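Local coordinates for ORC1-type DNA replication protein 2 (Aeropyrum pernix, PDB 1W5T) that binds DNA and ATP and takes part in regulating the initiation of DNA replication, as a member of the Cdc6/Orc family with AAA+ ATPase and winged-helix domains, at residues 39-43 against 44-48; 332-335 against 336-339. All blocks are in the same frame, centred on the assembly; numbering follows the deposited sequence.

Interaction 1 of 2, residues 39-43 against 44-48; sequences LNRLL and SGAGL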
ATOM      1  N   LEU A  39       0.600  22.236  -6.077  1.00 18.80           N
ATOM      2  CA  LEU A  39       0.925  23.653  -5.871  1.00 19.25           C
ATOM      3  C   LEU A  39       1.175  24.464  -7.150  1.00 20.34           C
ATOM      4  O   LEU A  39       0.687  25.586  -7.262  1.00 21.46           O
ATOM      5  CB  LEU A  39       2.158  23.779  -4.983  1.00 19.49           C
ATOM      6  CG  LEU A  39       2.104  23.975  -3.453  1.00 19.36           C
ATOM      7  CD1 LEU A  39       0.706  24.069  -2.861  1.00 17.05           C
ATOM      8  CD2 LEU A  39       2.943  22.944  -2.760  1.00 14.11           C
ATOM      9  N   ASN A  40       1.924  23.914  -8.103  1.00 20.55           N
ATOM     10  CA  ASN A  40       2.140  24.553  -9.404  1.00 21.69           C
ATOM     11  C   ASN A  40       0.852  25.049 -10.073  1.00 22.13           C
ATOM     12  O   ASN A  40       0.813  26.161 -10.588  1.00 22.15           O
ATOM     13  CB  ASN A  40       2.817  23.574 -10.399  1.00 20.96           C
ATOM     14  CG  ASN A  40       4.270  23.361 -10.119  1.00 20.86           C
ATOM     15  OD1 ASN A  40       4.874  22.455 -10.692  1.00 22.75           O
ATOM     16  ND2 ASN A  40       4.859  24.190  -9.257  1.00 20.01           N
ATOM     17  N   ARG A  41      -0.155  24.170 -10.135  1.00 22.89           N
ATOM     18  CA  ARG A  41      -1.485  24.517 -10.647  1.00 23.66           C
ATOM     19  C   ARG A  41      -2.129  25.577  -9.733  1.00 24.08           C
ATOM     20  O   ARG A  41      -2.684  26.550 -10.201  1.00 24.44           O
ATOM     21  CB  ARG A  41      -2.339  23.253 -10.741  1.00 23.47           C
ATOM     22  CG  ARG A  41      -3.738  23.440 -11.281  1.00 25.39           C
ATOM     23  CD  ARG A  41      -3.997  22.957 -12.728  1.00 28.56           C
ATOM     24  NE  ARG A  41      -3.166  21.874 -13.197  1.00 29.25           N
ATOM     25  CZ  ARG A  41      -2.967  21.494 -14.448  1.00 31.00           C
ATOM     26  NH1 ARG A  41      -2.191  20.439 -14.632  1.00 29.63           N
ATOM     27  NH2 ARG A  41      -3.491  22.135 -15.502  1.00 32.15           N
ATOM     28  N   LEU A  42      -2.001  25.406  -8.420  1.00 24.46           N
ATOM     29  CA  LEU A  42      -2.732  26.245  -7.490  1.00 24.79           C
ATOM     30  C   LEU A  42      -2.115  27.628  -7.319  1.00 24.63           C
ATOM     31  O   LEU A  42      -2.821  28.601  -7.249  1.00 24.34           O
ATOM     32  CB  LEU A  42      -2.835  25.521  -6.157  1.00 24.49           C
ATOM     33  CG  LEU A  42      -3.917  25.721  -5.106  1.00 25.18           C
ATOM     34  CD1 LEU A  42      -3.207  26.091  -3.811  1.00 25.45           C
ATOM     35  CD2 LEU A  42      -5.022  26.693  -5.498  1.00 24.57           C
ATOM     36  N   LEU A  43      -0.799  27.689  -7.206  1.00 25.57           N
ATOM     37  CA  LEU A  43      -0.098  28.945  -6.970  1.00 26.53           C
ATOM     38  C   LEU A  43       0.018  29.801  -8.255  1.00 26.82           C
ATOM     39  O   LEU A  43       0.407  30.953  -8.191  1.00 26.66           O
ATOM     40  CB  LEU A  43       1.278  28.673  -6.395  1.00 26.43           C
ATOM     41  CG  LEU A  43       1.463  28.789  -4.892  1.00 27.39           C
ATOM     42  CD1 LEU A  43       0.182  28.545  -4.054  1.00 27.57           C
ATOM     43  CD2 LEU A  43       2.559  27.855  -4.472  1.00 28.09           C
ATOM     44  N   SER A  44      -0.345  29.222  -9.400  1.00 26.97           N
ATOM     45  CA  SER A  44      -0.422  29.955 -10.656  1.00 26.91           C
ATOM     46  C   SER A  44      -1.859  30.354 -11.052  1.00 27.22           C
ATOM     47  O   SER A  44      -2.100  30.676 -12.221  1.00 27.63           O
ATOM     48  CB  SER A  44       0.180  29.117 -11.765  1.00 26.87           C
ATOM     49  OG  SER A  44      -0.807  28.306 -12.368  1.00 27.14           O
ATOM     50  N   GLY A  45      -2.801  30.316 -10.099  1.00 27.02           N
ATOM     51  CA  GLY A  45      -4.165  30.802 -10.318  1.00 26.49           C
ATOM     52  C   GLY A  45      -5.053  29.879 -11.130  1.00 26.72           C
ATOM     53  O   GLY A  45      -6.181  30.216 -11.467  1.00 26.68           O
ATOM     54  N   ALA A  46      -4.550  28.678 -11.413  1.00 26.77           N
ATOM     55  CA  ALA A  46      -5.322  27.667 -12.121  1.00 25.82           C
ATOM     56  C   ALA A  46      -6.104  26.698 -11.233  1.00 25.58           C
ATOM     57  O   ALA A  46      -6.681  25.744 -11.744  1.00 26.70           O
ATOM     58  CB  ALA A  46      -4.416  26.919 -13.058  1.00 26.12           C
ATOM     59  N   GLY A  47      -6.161  26.964  -9.930  1.00 25.14           N
ATOM     60  CA  GLY A  47      -6.964  26.200  -8.988  1.00 24.17           C
ATOM     61  C   GLY A  47      -6.372  24.834  -8.654  1.00 23.68           C
ATOM     62  O   GLY A  47      -5.148  24.683  -8.689  1.00 23.32           O
ATOM     63  N   LEU A  48      -7.245  23.867  -8.342  1.00 22.70           N
ATOM     64  CA  LEU A  48      -6.892  22.485  -7.962  1.00 21.39           C
ATOM     65  C   LEU A  48      -7.708  21.569  -8.831  1.00 20.62           C
ATOM     66  O   LEU A  48      -8.941  21.678  -8.862  1.00 20.21           O
ATOM     67  CB  LEU A  48      -7.301  22.215  -6.508  1.00 21.46           C
ATOM     68  CG  LEU A  48      -6.304  21.783  -5.416  1.00 22.94           C
ATOM     69  CD1 LEU A  48      -7.036  21.375  -4.166  1.00 20.78           C
ATOM     70  CD2 LEU A  48      -5.379  20.639  -5.870  1.00 22.95           C
TER
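Arg-41 and Ala-46 meet side by side where helix 28-43 runs out, the methylene CG of the arginine lying 4.0 Å from CB of the alanine. The arginine side chain leaves with CG anti to the backbone N (chi1 -179°), which lays that methylene beside the returning chain, 3.2 Å from Gly-47 O. It then bends at its second and third torsions, and its NH1 forms a salt bridge with Asp-50, so aliphatic stem and charged end serve different partners. Leu-42 approaches the same carbonyl from its own side: CB is 3.5 Å from Gly-47 O, and its buried side chain also touches Ala-80 and Tyr-139, as suits a leucine. The backbone here forms a Schellman motif, with Ala-46 N bonding weakly to Arg-41 O (3.1 Å) and Gly-45 N to Leu-42 O (3.3 Å). Gly-45 is the C-prime residue, and its positive phi of 76° favours glycine; Gly-47 has a positive phi too. Ser-44 folds its hydroxyl back over the last turn, where OG has two weak acceptors within reach for its one proton, Asn-40 O at 3.2 Å and Arg-41 O at 3.4 Å. A small polar side chain suits this spot, since it can reach two carbonyls that the backbone amides hold only weakly.

Interaction 2 of 2, residues 332-335 against 336-339; sequences LLRQ and RYED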
ATOM      1  N   LEU A 332      13.820 -29.282 -13.944  1.00 31.85           N
ATOM      2  CA  LEU A 332      13.417 -29.956 -12.706  1.00 31.07           C
ATOM      3  C   LEU A 332      12.009 -29.521 -12.222  1.00 30.69           C
ATOM      4  O   LEU A 332      11.203 -30.362 -11.792  1.00 31.01           O
ATOM      5  CB  LEU A 332      14.446 -29.681 -11.601  1.00 30.80           C
ATOM      6  CG  LEU A 332      15.031 -30.719 -10.619  1.00 31.11           C
ATOM      7  CD1 LEU A 332      15.297 -30.110  -9.253  1.00 28.88           C
ATOM      8  CD2 LEU A 332      14.247 -32.023 -10.474  1.00 31.56           C
ATOM      9  N   LEU A 333      11.716 -28.221 -12.272  1.00 29.39           N
ATOM     10  CA  LEU A 333      10.415 -27.742 -11.840  1.00 28.19           C
ATOM     11  C   LEU A 333       9.293 -28.468 -12.585  1.00 28.21           C
ATOM     12  O   LEU A 333       8.403 -29.050 -11.947  1.00 26.84           O
ATOM     13  CB  LEU A 333      10.325 -26.215 -11.965  1.00 26.85           C
ATOM     14  CG  LEU A 333       9.111 -25.488 -11.367  1.00 25.63           C
ATOM     15  CD1 LEU A 333       8.788 -25.923  -9.916  1.00 23.73           C
ATOM     16  CD2 LEU A 333       9.282 -23.995 -11.441  1.00 22.11           C
ATOM     17  N   ARG A 334       9.375 -28.455 -13.920  1.00 28.72           N
ATOM     18  CA  ARG A 334       8.451 -29.154 -14.802  1.00 29.37           C
ATOM     19  C   ARG A 334       8.329 -30.632 -14.412  1.00 30.64           C
ATOM     20  O   ARG A 334       7.208 -31.165 -14.287  1.00 30.73           O
ATOM     21  CB  ARG A 334       8.900 -29.015 -16.267  1.00 29.34           C
ATOM     22  CG  ARG A 334       7.912 -29.549 -17.321  1.00 27.52           C
ATOM     23  CD  ARG A 334       6.439 -29.107 -17.137  1.00 26.69           C
ATOM     24  NE  ARG A 334       5.513 -30.014 -17.825  1.00 26.12           N
ATOM     25  CZ  ARG A 334       4.240 -29.745 -18.122  1.00 24.28           C
ATOM     26  NH1 ARG A 334       3.485 -30.637 -18.736  1.00 22.09           N
ATOM     27  NH2 ARG A 334       3.704 -28.593 -17.795  1.00 26.21           N
ATOM     28  N   GLN A 335       9.473 -31.290 -14.213  1.00 31.77           N
ATOM     29  CA  GLN A 335       9.495 -32.710 -13.811  1.00 33.37           C
ATOM     30  C   GLN A 335       8.682 -32.931 -12.535  1.00 33.30           C
ATOM     31  O   GLN A 335       7.731 -33.719 -12.524  1.00 33.37           O
ATOM     32  CB  GLN A 335      10.924 -33.183 -13.584  1.00 33.44           C
ATOM     33  CG  GLN A 335      11.291 -34.467 -14.276  1.00 35.62           C
ATOM     34  CD  GLN A 335      12.807 -34.658 -14.328  1.00 39.27           C
ATOM     35  OE1 GLN A 335      13.319 -35.757 -14.038  1.00 38.87           O
ATOM     36  NE2 GLN A 335      13.536 -33.584 -14.683  1.00 40.57           N
ATOM     37  N   ARG A 336       9.057 -32.210 -11.478  1.00 33.10           N
ATOM     38  CA  ARG A 336       8.339 -32.245 -10.204  1.00 33.26           C
ATOM     39  C   ARG A 336       6.864 -31.864 -10.307  1.00 33.15           C
ATOM     40  O   ARG A 336       6.043 -32.360  -9.555  1.00 33.19           O
ATOM     41  CB  ARG A 336       9.023 -31.334  -9.191  1.00 33.35           C
ATOM     42  CG  ARG A 336      10.345 -31.871  -8.657  1.00 34.06           C
ATOM     43  CD  ARG A 336      10.961 -30.984  -7.609  1.00 34.34           C
ATOM     44  NE  ARG A 336      12.320 -31.396  -7.302  1.00 37.42           N
ATOM     45  CZ  ARG A 336      13.094 -30.835  -6.371  1.00 39.71           C
ATOM     46  NH1 ARG A 336      14.324 -31.308  -6.182  1.00 41.54           N
ATOM     47  NH2 ARG A 336      12.657 -29.804  -5.640  1.00 37.91           N
ATOM     48  N   TYR A 337       6.537 -30.962 -11.227  1.00 33.55           N
ATOM     49  CA  TYR A 337       5.170 -30.512 -11.420  1.00 33.18           C
ATOM     50  C   TYR A 337       4.325 -31.650 -11.979  1.00 34.01           C
ATOM     51  O   TYR A 337       3.221 -31.900 -11.481  1.00 33.21           O
ATOM     52  CB  TYR A 337       5.114 -29.292 -12.359  1.00 32.20           C
ATOM     53  CG  TYR A 337       3.720 -29.040 -12.877  1.00 29.50           C
ATOM     54  CD1 TYR A 337       2.724 -28.573 -12.031  1.00 25.17           C
ATOM     55  CD2 TYR A 337       3.385 -29.320 -14.199  1.00 28.55           C
ATOM     56  CE1 TYR A 337       1.453 -28.360 -12.479  1.00 23.37           C
ATOM     57  CE2 TYR A 337       2.097 -29.125 -14.660  1.00 28.57           C
ATOM     58  CZ  TYR A 337       1.134 -28.636 -13.790  1.00 26.07           C
ATOM     59  OH  TYR A 337      -0.146 -28.406 -14.249  1.00 26.83           O
ATOM     60  N   GLU A 338       4.844 -32.305 -13.019  1.00 35.41           N
ATOM     61  CA  GLU A 338       4.183 -33.468 -13.622  1.00 37.50           C
ATOM     62  C   GLU A 338       4.058 -34.592 -12.598  1.00 38.05           C
ATOM     63  O   GLU A 338       2.963 -35.107 -12.366  1.00 37.83           O
ATOM     64  CB  GLU A 338       4.938 -33.948 -14.871  1.00 37.59           C
ATOM     65  CG  GLU A 338       4.747 -33.045 -16.089  1.00 40.16           C
ATOM     66  CD  GLU A 338       5.738 -33.349 -17.201  1.00 41.77           C
ATOM     67  OE1 GLU A 338       5.374 -33.225 -18.384  1.00 43.03           O
ATOM     68  OE2 GLU A 338       6.882 -33.714 -16.887  1.00 42.89           O
ATOM     69  N   ASP A 339       5.188 -34.927 -11.979  1.00 39.20           N
ATOM     70  CA  ASP A 339       5.249 -35.859 -10.864  1.00 40.87           C
ATOM     71  C   ASP A 339       4.175 -35.485  -9.813  1.00 41.73           C
ATOM     72  O   ASP A 339       3.332 -36.325  -9.462  1.00 42.19           O
ATOM     73  CB  ASP A 339       6.661 -35.864 -10.200  1.00 40.85           C
ATOM     74  CG  ASP A 339       7.756 -36.643 -11.015  1.00 41.22           C
ATOM     75  OD1 ASP A 339       7.446 -37.376 -11.977  1.00 41.32           O
ATOM     76  OD2 ASP A 339       8.987 -36.570 -10.739  1.00 41.22           O
TER
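Glu-338 OE1 is gripped by two nitrogens of Arg-334 one turn earlier: NH1 at 3.2 Å and, weakly, NE at 3.3 Å, both within one salt bridge. NH1 lies close to the guanidinium plane but meets OE1 from above the carboxylate, and the two flat groups stand 64° apart, so this is not the coplanar, two-oxygen pairing of an ideal arginine-glutamate bridge. The trans first torsion of Arg-334 (chi1 -172°) and a bend at chi2 carry its chain along the helix to the glutamate. One face of its guanidinium takes CE2 of Tyr-337, 3.6 Å from NH2, with the ring plane turned 50° away. Beyond the helix, NH2 bonds to Arg-350 O, and Tyr-352 and Tyr-355 add cation-pi contacts, so this buried charge has a carboxylate, a carbonyl and aromatic rings as partners. With an alanine in place of Arg-334, Glu-338 would probably lose its positive mate and Arg-350 O a donor, and a gap would be likely to open beside the Tyr-337 ring. Tyrosine suits its place because its ring packs against Ile-313 and Leu-316 while its OH bonds to His-309 and Arg-350. On another side of the helix, Leu-332 CD1 lies over a face of the Arg-336 guanidinium, 3.4 Å from NH1. Beneath these side chains run regular i to i+4 backbone bonds, among them Arg-336 N to Leu-332 O at 2.8 Å. Such spacing of Arg-334 and Glu-338 is the classic i, i+4 salt bridge of an alpha-helix, here in helix 330-345 of the C-terminal winged-helix domain.

The two contacts come in series along the chain and lie on opposite sides of its centre, their own centres 59 Å apart and their nearest atoms about 46 Å apart. Interaction 1 sits where helix 28-43 gives way to the loop leading into strand 51-56, a member of the five-stranded parallel sheet of the AAA+ ATPase domain. Interaction 2 lies within helix 330-345, which packs against helices 308-322 and 352-364 of the winged-helix domain. They share no helix or sheet: the first ends a helix, whereas the second runs along one. Each is therefore local to one of the protein's two functional modules, the nucleotide-binding and the C-terminal.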